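Local coordinates for protein CcbJ (Streptomyces caelestis, PDB 4HGZ) that probably transfers a methyl group from S-adenosyl-L-methionine to a nitrogen atom of its substrate, at residues 144-149 / 233-238; 199-202 / 207-210; 257-260 / 265-268. One frame throughout, in Å; residues are numbered along the deposited sequence.

Contact 1. Residues 144-149 / 233-238; sequences LGQDEQ and PAELDL. With EDO (1,2-ethanediol), chain M.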
ATOM      1  N   LEU C 144      29.125   1.965 -10.540  1.00 41.30           N
ATOM      2  CA  LEU C 144      28.543   1.963  -9.203  1.00 41.88           C
ATOM      3  C   LEU C 144      28.844   3.191  -8.344  1.00 40.46           C
ATOM      4  O   LEU C 144      29.033   3.081  -7.148  1.00 52.29           O
ATOM      5  CB  LEU C 144      28.890   0.672  -8.464  1.00 32.81           C
ATOM      6  CG  LEU C 144      28.404  -0.572  -9.211  1.00 49.02           C
ATOM      7  CD1 LEU C 144      28.627  -1.851  -8.400  1.00 37.03           C
ATOM      8  CD2 LEU C 144      26.932  -0.402  -9.554  1.00 40.72           C
ATOM      9  N   GLY C 145      28.845   4.366  -8.954  1.00 44.66           N
ATOM     10  CA  GLY C 145      28.934   5.592  -8.183  1.00 34.98           C
ATOM     11  C   GLY C 145      28.796   6.840  -9.030  1.00 39.61           C
ATOM     12  O   GLY C 145      29.053   6.836 -10.238  1.00 42.41           O
ATOM     13  N   GLN C 146      28.398   7.923  -8.381  1.00 40.50           N
ATOM     14  CA  GLN C 146      28.213   9.191  -9.065  1.00 40.14           C
ATOM     15  C   GLN C 146      29.491   9.693  -9.757  1.00 37.77           C
ATOM     16  O   GLN C 146      29.434  10.213 -10.866  1.00 38.03           O
ATOM     17  CB  GLN C 146      27.702  10.237  -8.074  1.00 36.07           C
ATOM     18  CG  GLN C 146      27.258  11.530  -8.714  1.00 28.86           C
ATOM     19  CD  GLN C 146      26.857  12.542  -7.679  1.00 35.24           C
ATOM     20  OE1 GLN C 146      27.699  13.095  -6.972  1.00 42.25           O
ATOM     21  NE2 GLN C 146      25.561  12.786  -7.570  1.00 49.49           N
ATOM     22  N   ASP C 147      30.641   9.552  -9.103  1.00 38.05           N
ATOM     23  CA  ASP C 147      31.887  10.061  -9.683  1.00 42.21           C
ATOM     24  C   ASP C 147      32.260   9.292 -10.947  1.00 42.01           C
ATOM     25  O   ASP C 147      32.645   9.895 -11.957  1.00 44.16           O
ATOM     26  CB  ASP C 147      33.038  10.012  -8.683  1.00 40.18           C
ATOM     27  CG  ASP C 147      32.826  10.926  -7.488  1.00 71.62           C
ATOM     28  OD1 ASP C 147      31.787  11.627  -7.427  1.00 81.78           O
ATOM     29  OD2 ASP C 147      33.712  10.938  -6.599  1.00 87.92           O
ATOM     30  N   GLU C 148      32.138   7.966 -10.891  1.00 36.66           N
ATOM     31  CA  GLU C 148      32.424   7.139 -12.053  1.00 38.83           C
ATOM     32  C   GLU C 148      31.514   7.539 -13.205  1.00 41.24           C
ATOM     33  O   GLU C 148      31.947   7.572 -14.357  1.00 43.86           O
ATOM     34  CB  GLU C 148      32.273   5.645 -11.749  1.00 36.78           C
ATOM     35  CG  GLU C 148      33.315   5.062 -10.802  1.00 47.94           C
ATOM     36  CD  GLU C 148      32.875   5.120  -9.330  1.00 99.07           C
ATOM     37  OE1 GLU C 148      32.427   6.194  -8.850  1.00 82.42           O
ATOM     38  OE2 GLU C 148      32.978   4.077  -8.645  1.00 93.31           O
ATOM     39  N   GLN C 149      30.259   7.861 -12.888  1.00 38.68           N
ATOM     40  CA  GLN C 149      29.285   8.203 -13.928  1.00 37.92           C
ATOM     41  C   GLN C 149      29.602   9.549 -14.564  1.00 37.53           C
ATOM     42  O   GLN C 149      29.612   9.689 -15.788  1.00 39.64           O
ATOM     43  CB  GLN C 149      27.854   8.149 -13.384  1.00 30.34           C
ATOM     44  CG  GLN C 149      27.419   6.718 -13.074  1.00 37.66           C
ATOM     45  CD  GLN C 149      26.119   6.626 -12.301  1.00 43.15           C
ATOM     46  OE1 GLN C 149      25.575   7.628 -11.813  1.00 43.05           O
ATOM     47  NE2 GLN C 149      25.610   5.412 -12.181  1.00 41.25           N
ATOM     48  N   PRO C 233      16.777  12.434 -12.431  1.00 42.99           N
ATOM     49  CA  PRO C 233      16.924  13.347 -13.564  1.00 39.80           C
ATOM     50  C   PRO C 233      17.662  14.649 -13.227  1.00 41.74           C
ATOM     51  O   PRO C 233      18.579  15.039 -13.947  1.00 45.24           O
ATOM     52  CB  PRO C 233      15.473  13.636 -13.947  1.00 34.94           C
ATOM     53  CG  PRO C 233      14.799  12.323 -13.689  1.00 31.85           C
ATOM     54  CD  PRO C 233      15.450  11.784 -12.422  1.00 34.49           C
ATOM     55  N   ALA C 234      17.280  15.323 -12.148  1.00 33.90           N
ATOM     56  CA  ALA C 234      17.914  16.600 -11.827  1.00 30.51           C
ATOM     57  C   ALA C 234      19.361  16.424 -11.374  1.00 35.79           C
ATOM     58  O   ALA C 234      20.212  17.263 -11.672  1.00 46.27           O
ATOM     59  CB  ALA C 234      17.103  17.383 -10.790  1.00 21.97           C
ATOM     60  N   GLU C 235      19.629  15.343 -10.647  1.00 37.31           N
ATOM     61  CA  GLU C 235      20.991  14.991 -10.263  1.00 34.21           C
ATOM     62  C   GLU C 235      21.769  14.695 -11.539  1.00 40.97           C
ATOM     63  O   GLU C 235      22.858  15.220 -11.757  1.00 38.90           O
ATOM     64  CB  GLU C 235      20.990  13.759  -9.354  1.00 33.24           C
ATOM     65  CG  GLU C 235      22.368  13.235  -8.968  1.00 32.84           C
ATOM     66  CD  GLU C 235      22.348  11.799  -8.433  1.00 43.37           C
ATOM     67  OE1 GLU C 235      21.254  11.202  -8.310  1.00 47.33           O
ATOM     68  OE2 GLU C 235      23.441  11.262  -8.134  1.00 44.94           O
ATOM     69  N   LEU C 236      21.182  13.860 -12.393  1.00 36.44           N
ATOM     70  CA  LEU C 236      21.822  13.466 -13.641  1.00 38.78           C
ATOM     71  C   LEU C 236      22.207  14.676 -14.488  1.00 45.61           C
ATOM     72  O   LEU C 236      23.337  14.769 -14.987  1.00 46.58           O
ATOM     73  CB  LEU C 236      20.905  12.546 -14.429  1.00 30.18           C
ATOM     74  CG  LEU C 236      21.526  11.872 -15.645  1.00 40.13           C
ATOM     75  CD1 LEU C 236      22.728  11.030 -15.224  1.00 34.54           C
ATOM     76  CD2 LEU C 236      20.460  11.020 -16.334  1.00 29.70           C
ATOM     77  N   ASP C 237      21.271  15.607 -14.638  1.00 39.14           N
ATOM     78  CA  ASP C 237      21.514  16.822 -15.414  1.00 41.22           C
ATOM     79  C   ASP C 237      22.662  17.652 -14.831  1.00 43.77           C
ATOM     80  O   ASP C 237      23.411  18.307 -15.565  1.00 45.77           O
ATOM     81  CB  ASP C 237      20.242  17.674 -15.495  1.00 29.20           C
ATOM     82  CG  ASP C 237      19.151  17.026 -16.343  1.00 52.35           C
ATOM     83  OD1 ASP C 237      19.423  16.019 -17.052  1.00 49.13           O
ATOM     84  OD2 ASP C 237      18.010  17.533 -16.300  1.00 57.79           O
ATOM     85  N   LEU C 238      22.800  17.629 -13.509  1.00 34.81           N
ATOM     86  CA  LEU C 238      23.864  18.391 -12.876  1.00 38.45           C
ATOM     87  C   LEU C 238      25.200  17.678 -13.116  1.00 40.13           C
ATOM     88  O   LEU C 238      26.226  18.312 -13.379  1.00 41.68           O
ATOM     89  CB  LEU C 238      23.580  18.579 -11.384  1.00 31.45           C
ATOM     90  CG  LEU C 238      24.612  19.408 -10.630  1.00 47.76           C
ATOM     91  CD1 LEU C 238      24.811  20.730 -11.350  1.00 34.58           C
ATOM     92  CD2 LEU C 238      24.203  19.617  -9.184  1.00 39.23           C
TER
HETATM   93  C1  EDO M 302      29.560   8.749  -4.975  1.00 81.69           C
HETATM   94  O1  EDO M 302      30.764   8.801  -5.752  1.00 60.04           O
HETATM   95  C2  EDO M 302      28.830   7.436  -5.245  1.00 67.69           C
HETATM   96  O2  EDO M 302      27.507   7.520  -4.708  1.00 48.32           O

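Contact 2. Residues 199-202 / 207-210; sequences SKHD and TLSA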
ATOM      1  N   SER C 199      15.491  -8.652  -5.106  1.00 32.61           N
ATOM      2  CA  SER C 199      16.108  -7.340  -5.215  1.00 39.53           C
ATOM      3  C   SER C 199      16.359  -6.668  -3.859  1.00 36.04           C
ATOM      4  O   SER C 199      15.623  -6.889  -2.889  1.00 39.77           O
ATOM      5  CB  SER C 199      15.243  -6.461  -6.121  1.00 34.71           C
ATOM      6  OG  SER C 199      15.733  -5.143  -6.190  1.00 53.94           O
ATOM      7  N   LYS C 200      17.419  -5.868  -3.794  1.00 37.93           N
ATOM      8  CA  LYS C 200      17.707  -5.060  -2.600  1.00 41.47           C
ATOM      9  C   LYS C 200      17.886  -3.619  -3.026  1.00 36.21           C
ATOM     10  O   LYS C 200      18.693  -3.321  -3.898  1.00 42.44           O
ATOM     11  CB  LYS C 200      18.962  -5.542  -1.881  1.00 32.24           C
ATOM     12  CG  LYS C 200      18.803  -6.876  -1.190  1.00 46.75           C
ATOM     13  CD  LYS C 200      20.145  -7.417  -0.721  1.00 60.83           C
ATOM     14  CE  LYS C 200      20.768  -6.537   0.336  1.00 56.64           C
ATOM     15  NZ  LYS C 200      22.012  -7.145   0.866  1.00 75.23           N
ATOM     16  N   HIS C 201      17.105  -2.727  -2.435  1.00 39.53           N
ATOM     17  CA  HIS C 201      17.142  -1.334  -2.828  1.00 37.11           C
ATOM     18  C   HIS C 201      17.539  -0.495  -1.643  1.00 40.58           C
ATOM     19  O   HIS C 201      16.970  -0.629  -0.566  1.00 50.05           O
ATOM     20  CB  HIS C 201      15.780  -0.891  -3.359  1.00 33.31           C
ATOM     21  CG  HIS C 201      15.693   0.569  -3.681  1.00 35.44           C
ATOM     22  ND1 HIS C 201      14.630   1.355  -3.291  1.00 41.53           N
ATOM     23  CD2 HIS C 201      16.538   1.389  -4.354  1.00 44.63           C
ATOM     24  CE1 HIS C 201      14.821   2.593  -3.712  1.00 35.03           C
ATOM     25  NE2 HIS C 201      15.975   2.643  -4.353  1.00 37.73           N
ATOM     26  N   ASP C 202      18.531   0.361  -1.843  1.00 43.24           N
ATOM     27  CA  ASP C 202      18.924   1.317  -0.829  1.00 42.39           C
ATOM     28  C   ASP C 202      18.728   2.710  -1.400  1.00 43.38           C
ATOM     29  O   ASP C 202      19.535   3.189  -2.195  1.00 47.24           O
ATOM     30  CB  ASP C 202      20.374   1.087  -0.403  1.00 37.92           C
ATOM     31  CG  ASP C 202      20.881   2.154   0.551  1.00 63.00           C
ATOM     32  OD1 ASP C 202      20.334   3.279   0.561  1.00 60.31           O
ATOM     33  OD2 ASP C 202      21.842   1.860   1.287  1.00 66.63           O
ATOM     34  N   THR C 207      21.180   2.593  -4.806  1.00 33.01           N
ATOM     35  CA  THR C 207      21.627   1.382  -5.467  1.00 36.01           C
ATOM     36  C   THR C 207      20.524   0.359  -5.576  1.00 37.54           C
ATOM     37  O   THR C 207      19.601   0.327  -4.755  1.00 39.46           O
ATOM     38  CB  THR C 207      22.770   0.714  -4.691  1.00 40.10           C
ATOM     39  OG1 THR C 207      22.369   0.520  -3.327  1.00 45.79           O
ATOM     40  CG2 THR C 207      24.004   1.580  -4.730  1.00 24.23           C
ATOM     41  N   LEU C 208      20.644  -0.486  -6.593  1.00 41.00           N
ATOM     42  CA  LEU C 208      19.868  -1.714  -6.688  1.00 41.68           C
ATOM     43  C   LEU C 208      20.828  -2.876  -6.875  1.00 44.87           C
ATOM     44  O   LEU C 208      21.761  -2.814  -7.684  1.00 52.60           O
ATOM     45  CB  LEU C 208      18.921  -1.672  -7.876  1.00 35.15           C
ATOM     46  CG  LEU C 208      17.722  -0.760  -7.755  1.00 45.59           C
ATOM     47  CD1 LEU C 208      17.226  -0.453  -9.153  1.00 43.20           C
ATOM     48  CD2 LEU C 208      16.648  -1.442  -6.902  1.00 42.62           C
ATOM     49  N   SER C 209      20.596  -3.932  -6.115  1.00 42.09           N
ATOM     50  CA  SER C 209      21.344  -5.156  -6.261  1.00 43.44           C
ATOM     51  C   SER C 209      20.316  -6.284  -6.367  1.00 45.98           C
ATOM     52  O   SER C 209      19.490  -6.478  -5.475  1.00 46.17           O
ATOM     53  CB  SER C 209      22.262  -5.352  -5.062  1.00 29.79           C
ATOM     54  OG  SER C 209      22.872  -6.628  -5.101  1.00 64.93           O
ATOM     55  N   ALA C 210      20.359  -7.016  -7.469  1.00 43.74           N
ATOM     56  CA  ALA C 210      19.318  -7.982  -7.757  1.00 44.28           C
ATOM     57  C   ALA C 210      19.859  -9.258  -8.389  1.00 42.08           C
ATOM     58  O   ALA C 210      20.951  -9.281  -8.945  1.00 47.41           O
ATOM     59  CB  ALA C 210      18.284  -7.356  -8.666  1.00 33.77           C
TER

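Contact 3. Residues 257-260 / 265-268; sequences RRFD and YHVS. With SO4 (sulfate ion), chain T; SO4 (sulfate ion), chain S.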
ATOM      1  N   ARG C 257       7.870   9.839 -26.934  1.00 51.55           N
ATOM      2  CA  ARG C 257       6.674  10.104 -26.156  1.00 48.23           C
ATOM      3  C   ARG C 257       7.015  11.061 -25.039  1.00 50.22           C
ATOM      4  O   ARG C 257       8.147  11.080 -24.563  1.00 47.46           O
ATOM      5  CB  ARG C 257       6.107   8.815 -25.576  1.00 48.67           C
ATOM      6  CG  ARG C 257       5.654   7.859 -26.622  1.00 55.09           C
ATOM      7  CD  ARG C 257       4.947   6.696 -26.017  1.00 61.48           C
ATOM      8  NE  ARG C 257       4.184   6.010 -27.048  1.00 65.26           N
ATOM      9  CZ  ARG C 257       4.651   5.005 -27.769  1.00 68.33           C
ATOM     10  NH1 ARG C 257       5.879   4.556 -27.561  1.00 54.24           N
ATOM     11  NH2 ARG C 257       3.883   4.450 -28.690  1.00 64.59           N
ATOM     12  N   ARG C 258       6.026  11.848 -24.622  1.00 50.26           N
ATOM     13  CA  ARG C 258       6.205  12.814 -23.550  1.00 53.10           C
ATOM     14  C   ARG C 258       6.716  12.154 -22.259  1.00 50.23           C
ATOM     15  O   ARG C 258       6.190  11.145 -21.809  1.00 51.21           O
ATOM     16  CB  ARG C 258       4.889  13.546 -23.287  1.00 54.85           C
ATOM     17  CG  ARG C 258       5.049  14.980 -22.797  1.00 80.72           C
ATOM     18  CD  ARG C 258       3.762  15.512 -22.176  1.00 96.56           C
ATOM     19  NE  ARG C 258       3.649  15.129 -20.770  1.00124.56           N
ATOM     20  CZ  ARG C 258       2.587  15.372 -20.008  1.00126.01           C
ATOM     21  NH1 ARG C 258       1.533  15.996 -20.516  1.00130.12           N
ATOM     22  NH2 ARG C 258       2.577  14.987 -18.737  1.00 94.99           N
ATOM     23  N   PHE C 259       7.755  12.733 -21.674  1.00 52.35           N
ATOM     24  CA  PHE C 259       8.304  12.247 -20.418  1.00 48.16           C
ATOM     25  C   PHE C 259       7.582  12.911 -19.269  1.00 50.62           C
ATOM     26  O   PHE C 259       7.473  14.137 -19.226  1.00 51.96           O
ATOM     27  CB  PHE C 259       9.784  12.607 -20.343  1.00 36.23           C
ATOM     28  CG  PHE C 259      10.418  12.336 -19.005  1.00 42.12           C
ATOM     29  CD1 PHE C 259      10.662  11.031 -18.583  1.00 40.17           C
ATOM     30  CD2 PHE C 259      10.810  13.387 -18.182  1.00 43.63           C
ATOM     31  CE1 PHE C 259      11.276  10.772 -17.356  1.00 29.34           C
ATOM     32  CE2 PHE C 259      11.427  13.137 -16.953  1.00 35.81           C
ATOM     33  CZ  PHE C 259      11.659  11.829 -16.542  1.00 36.97           C
ATOM     34  N   ASP C 260       7.087  12.111 -18.332  1.00 49.18           N
ATOM     35  CA  ASP C 260       6.456  12.673 -17.143  1.00 51.97           C
ATOM     36  C   ASP C 260       6.688  11.801 -15.922  1.00 54.58           C
ATOM     37  O   ASP C 260       7.259  10.710 -16.015  1.00 54.95           O
ATOM     38  CB  ASP C 260       4.957  12.862 -17.363  1.00 52.34           C
ATOM     39  CG  ASP C 260       4.223  11.546 -17.527  1.00 61.21           C
ATOM     40  OD1 ASP C 260       4.648  10.545 -16.912  1.00 65.14           O
ATOM     41  OD2 ASP C 260       3.216  11.512 -18.268  1.00 76.12           O
ATOM     42  N   TYR C 265      11.006   5.018 -17.684  1.00 41.94           N
ATOM     43  CA  TYR C 265      12.354   5.341 -18.153  1.00 39.50           C
ATOM     44  C   TYR C 265      12.421   6.742 -18.704  1.00 36.53           C
ATOM     45  O   TYR C 265      11.401   7.396 -18.893  1.00 46.43           O
ATOM     46  CB  TYR C 265      12.799   4.355 -19.244  1.00 30.31           C
ATOM     47  CG  TYR C 265      13.168   3.021 -18.675  1.00 45.64           C
ATOM     48  CD1 TYR C 265      14.489   2.730 -18.339  1.00 46.20           C
ATOM     49  CD2 TYR C 265      12.197   2.055 -18.434  1.00 42.40           C
ATOM     50  CE1 TYR C 265      14.836   1.503 -17.798  1.00 44.67           C
ATOM     51  CE2 TYR C 265      12.537   0.823 -17.881  1.00 61.36           C
ATOM     52  CZ  TYR C 265      13.858   0.559 -17.568  1.00 61.93           C
ATOM     53  OH  TYR C 265      14.206  -0.650 -17.027  1.00 78.52           O
ATOM     54  N   HIS C 266      13.631   7.206 -18.971  1.00 39.14           N
ATOM     55  CA  HIS C 266      13.776   8.348 -19.840  1.00 42.76           C
ATOM     56  C   HIS C 266      14.912   8.136 -20.826  1.00 43.00           C
ATOM     57  O   HIS C 266      15.791   7.307 -20.618  1.00 40.70           O
ATOM     58  CB  HIS C 266      13.965   9.636 -19.059  1.00 39.94           C
ATOM     59  CG  HIS C 266      15.235   9.689 -18.270  1.00 47.22           C
ATOM     60  ND1 HIS C 266      16.406  10.203 -18.782  1.00 56.75           N
ATOM     61  CD2 HIS C 266      15.506   9.326 -16.994  1.00 35.15           C
ATOM     62  CE1 HIS C 266      17.352  10.132 -17.862  1.00 44.66           C
ATOM     63  NE2 HIS C 266      16.830   9.609 -16.766  1.00 45.31           N
ATOM     64  N   VAL C 267      14.840   8.869 -21.925  1.00 43.16           N
ATOM     65  CA  VAL C 267      15.898   8.927 -22.893  1.00 38.96           C
ATOM     66  C   VAL C 267      16.321  10.383 -22.913  1.00 39.92           C
ATOM     67  O   VAL C 267      15.502  11.274 -23.123  1.00 45.79           O
ATOM     68  CB  VAL C 267      15.394   8.510 -24.269  1.00 39.09           C
ATOM     69  CG1 VAL C 267      16.416   8.838 -25.333  1.00 39.25           C
ATOM     70  CG2 VAL C 267      15.054   7.042 -24.278  1.00 42.22           C
ATOM     71  N   SER C 268      17.594  10.626 -22.661  1.00 37.92           N
ATOM     72  CA  SER C 268      18.091  11.982 -22.559  1.00 40.82           C
ATOM     73  C   SER C 268      19.168  12.214 -23.600  1.00 42.08           C
ATOM     74  O   SER C 268      19.993  11.335 -23.868  1.00 48.93           O
ATOM     75  CB  SER C 268      18.647  12.240 -21.156  1.00 35.22           C
ATOM     76  OG  SER C 268      17.680  11.930 -20.168  1.00 51.75           O
TER
HETATM   77  S   SO4 T 302       0.864   6.365 -28.680  1.00 82.11           S
HETATM   78  O1  SO4 T 302      -0.249   6.848 -29.493  1.00 94.36           O
HETATM   79  O2  SO4 T 302       0.377   6.037 -27.343  1.00 69.92           O
HETATM   80  O3  SO4 T 302       1.453   5.186 -29.322  1.00 82.08           O
HETATM   81  O4  SO4 T 302       1.874   7.410 -28.552  1.00 78.17           O
HETATM   82  S   SO4 S 301       2.621  11.971 -26.243  1.00 87.99           S
HETATM   83  O1  SO4 S 301       1.421  11.871 -27.071  1.00 94.74           O
HETATM   84  O2  SO4 S 301       2.426  13.018 -25.241  1.00106.71           O
HETATM   85  O3  SO4 S 301       2.858  10.690 -25.568  1.00 61.66           O
HETATM   86  O4  SO4 S 301       3.747  12.330 -27.099  1.00 73.65           O

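Contact 1. Residues 144-149 / 233-238
The side-chain amide of Gln-146 and the carboxylate of Glu-235 do not stack: the NE2 corner of the amide meets OE2 of the carboxylate, the two planes turned 67° against each other. One hydrogen bond joins them: Gln-146 NE2 donates to Glu-235 OE2 over 2.7 Å. The oxygen is met on its anti side, with the nitrogen 19° out of the carboxylate plane and the oxygen likewise tilted from the amide plane, and the N-H...O angle of 142° makes the bond clearly bent. The same nitrogen, Gln-146 NE2, also touches Glu-235 CG at 3.5 Å. The side chains come from opposite directions; in both, CG lies anti to the backbone N and the chain runs on extended, which carries the amide and the carboxylate across the gap between segments whose nearest CA atoms, those of Gln-146 and Leu-236, are 8.9 Å apart.

Each polar group has further partners. Glu-235 OE2 also forms a salt bridge with Arg-229, while OE1 accepts bonds from Gln-206 NE2 and Tyr-232 N, so the whole carboxylate is tied down and its negative charge is probably stabilised. Gln-146 NE2 also donates to Ala-234 O of a second subunit, and the reciprocal bond reaches Ala-234 here; the pair therefore belongs to a subunit interface. On the 144-149 side, Asp-147 N makes a weak bond of 3.4 Å to O1 of an ethanediol, probably from the crystallisation liquor, beside the helix start at which Gly-145 is the N-cap.

The contact joins the first turns of helices 146-159 and 233-242. Gln-146 and Gln-149 also pack on Met-239, Gln-149 NE2 bonds to Arg-229 O at the end of strand 221-229, and Leu-236 leans on His-266 and Tyr-270 of strand 265-272.

Contact 2. Residues 199-202 / 207-210
Lys-200 and Ser-209 bond to each other twice, Lys-200 N to Ser-209 O over 2.7 Å and Ser-209 N to Lys-200 O over 3.0 Å, as one antiparallel hydrogen-bonded pair. Asp-202 and Thr-207 form the next, with Asp-202 N to Thr-207 O and Thr-207 N to Asp-202 O both at 3.1 Å. Between them His-201 and Leu-208 are a non-hydrogen-bonded pair; Leu-208 CA approaches Lys-200 O in a CA-H...O contact of 3.4 Å.

On the face of His-201 and Leu-208, Leu-208 CD2 lies 3.7 Å from His-201 CB. Chi1 (175°) sets the side to which the imidazole swings, and chi2 (-134°) turns its CD2 edge to Thr-207 O at 3.3 Å. Ser-199 CB and Ala-210 CB meet on this face. On the opposite face, with Lys-200 and Ser-209, Thr-207 OG1 rests 3.6 Å from Asp-202 CB.

His-201 NE2 and ND1 are hydrogen-bonded to Tyr-230 OH and Ala-179 O, Asp-202 OD1 to Ala-205 N; Lys-200 NZ forms a salt bridge with Glu-188 of a third subunit. Main-chain bonds thus hold this beta hairpin ladder, while polar side-chain ends tie it to its turn, the rest of the chain and another subunit.

Contact 3. Residues 257-260 / 265-268
Aromatic packing joins the two segments: the edge of the His-266 imidazole is directed at the face of the Phe-259 ring in an offset edge-to-face pair, centroids 5.7 Å apart and planes at 69°. His-266 CB, directed toward the loop, touches Phe-259 CE1 at 3.4 Å; chi1 near 65° sets where the imidazole lies beside the phenyl ring. Phe-259 CE1 is also 3.7 Å from Tyr-265 O, which lies at the ring edge near its plane.

Within the strand, His-266 ND1 donates weakly to Ser-268 OG over 2.6 Å.

The exposed Arg-257 and Arg-258 carry the charged contacts, partly with sulfate ions probably from the crystallisation liquor. Arg-257 grips one sulfate, NE to O4 at 3.1 Å and NH2 to O3 at 2.6 Å, while its NH1 forms salt bridges with Asp-253 and Glu-255. Arg-258 N bonds weakly to the other; Arg-258 NH2 and Asp-260 OD2 pair at 3.6 Å by charge alone, no N-H directed at the oxygen. Arg-257 NE and Arg-258 N of a fourth subunit also bind sulfate, thus shared between two chains.

The loop folds back on strand 265-272, the antiparallel strand inserted between 164-171 and 245-251 in the class I methyltransferase sheet (order 3-2-1-4-5-7-6). Phe-259 also packs on Asn-172 and Arg-250 of its own chain and on Leu-204 of a second subunit.

How the contacts relate
None of the three is fully core: each mixes buried and partly exposed residues. Contact 2 is built chiefly from backbone hydrogen bonds in the antiparallel sheet, whereas contact 1 rests on one polar side-chain bond between helices and contact 3 on aromatic packing of a loop against the seven-stranded methyltransferase sheet. Contacts 1 and 3 touch, Leu-236 CD2 lying 3.6 Å from His-266 CE1, and both reach the second subunit. Contact 2 stands apart, its nearest atoms about 6 Å from contact 1 and about 8 Å from contact 3, yet strand 221-229 borders both contacts 1 and 2. Sulfates between subunits distinguish contact 3.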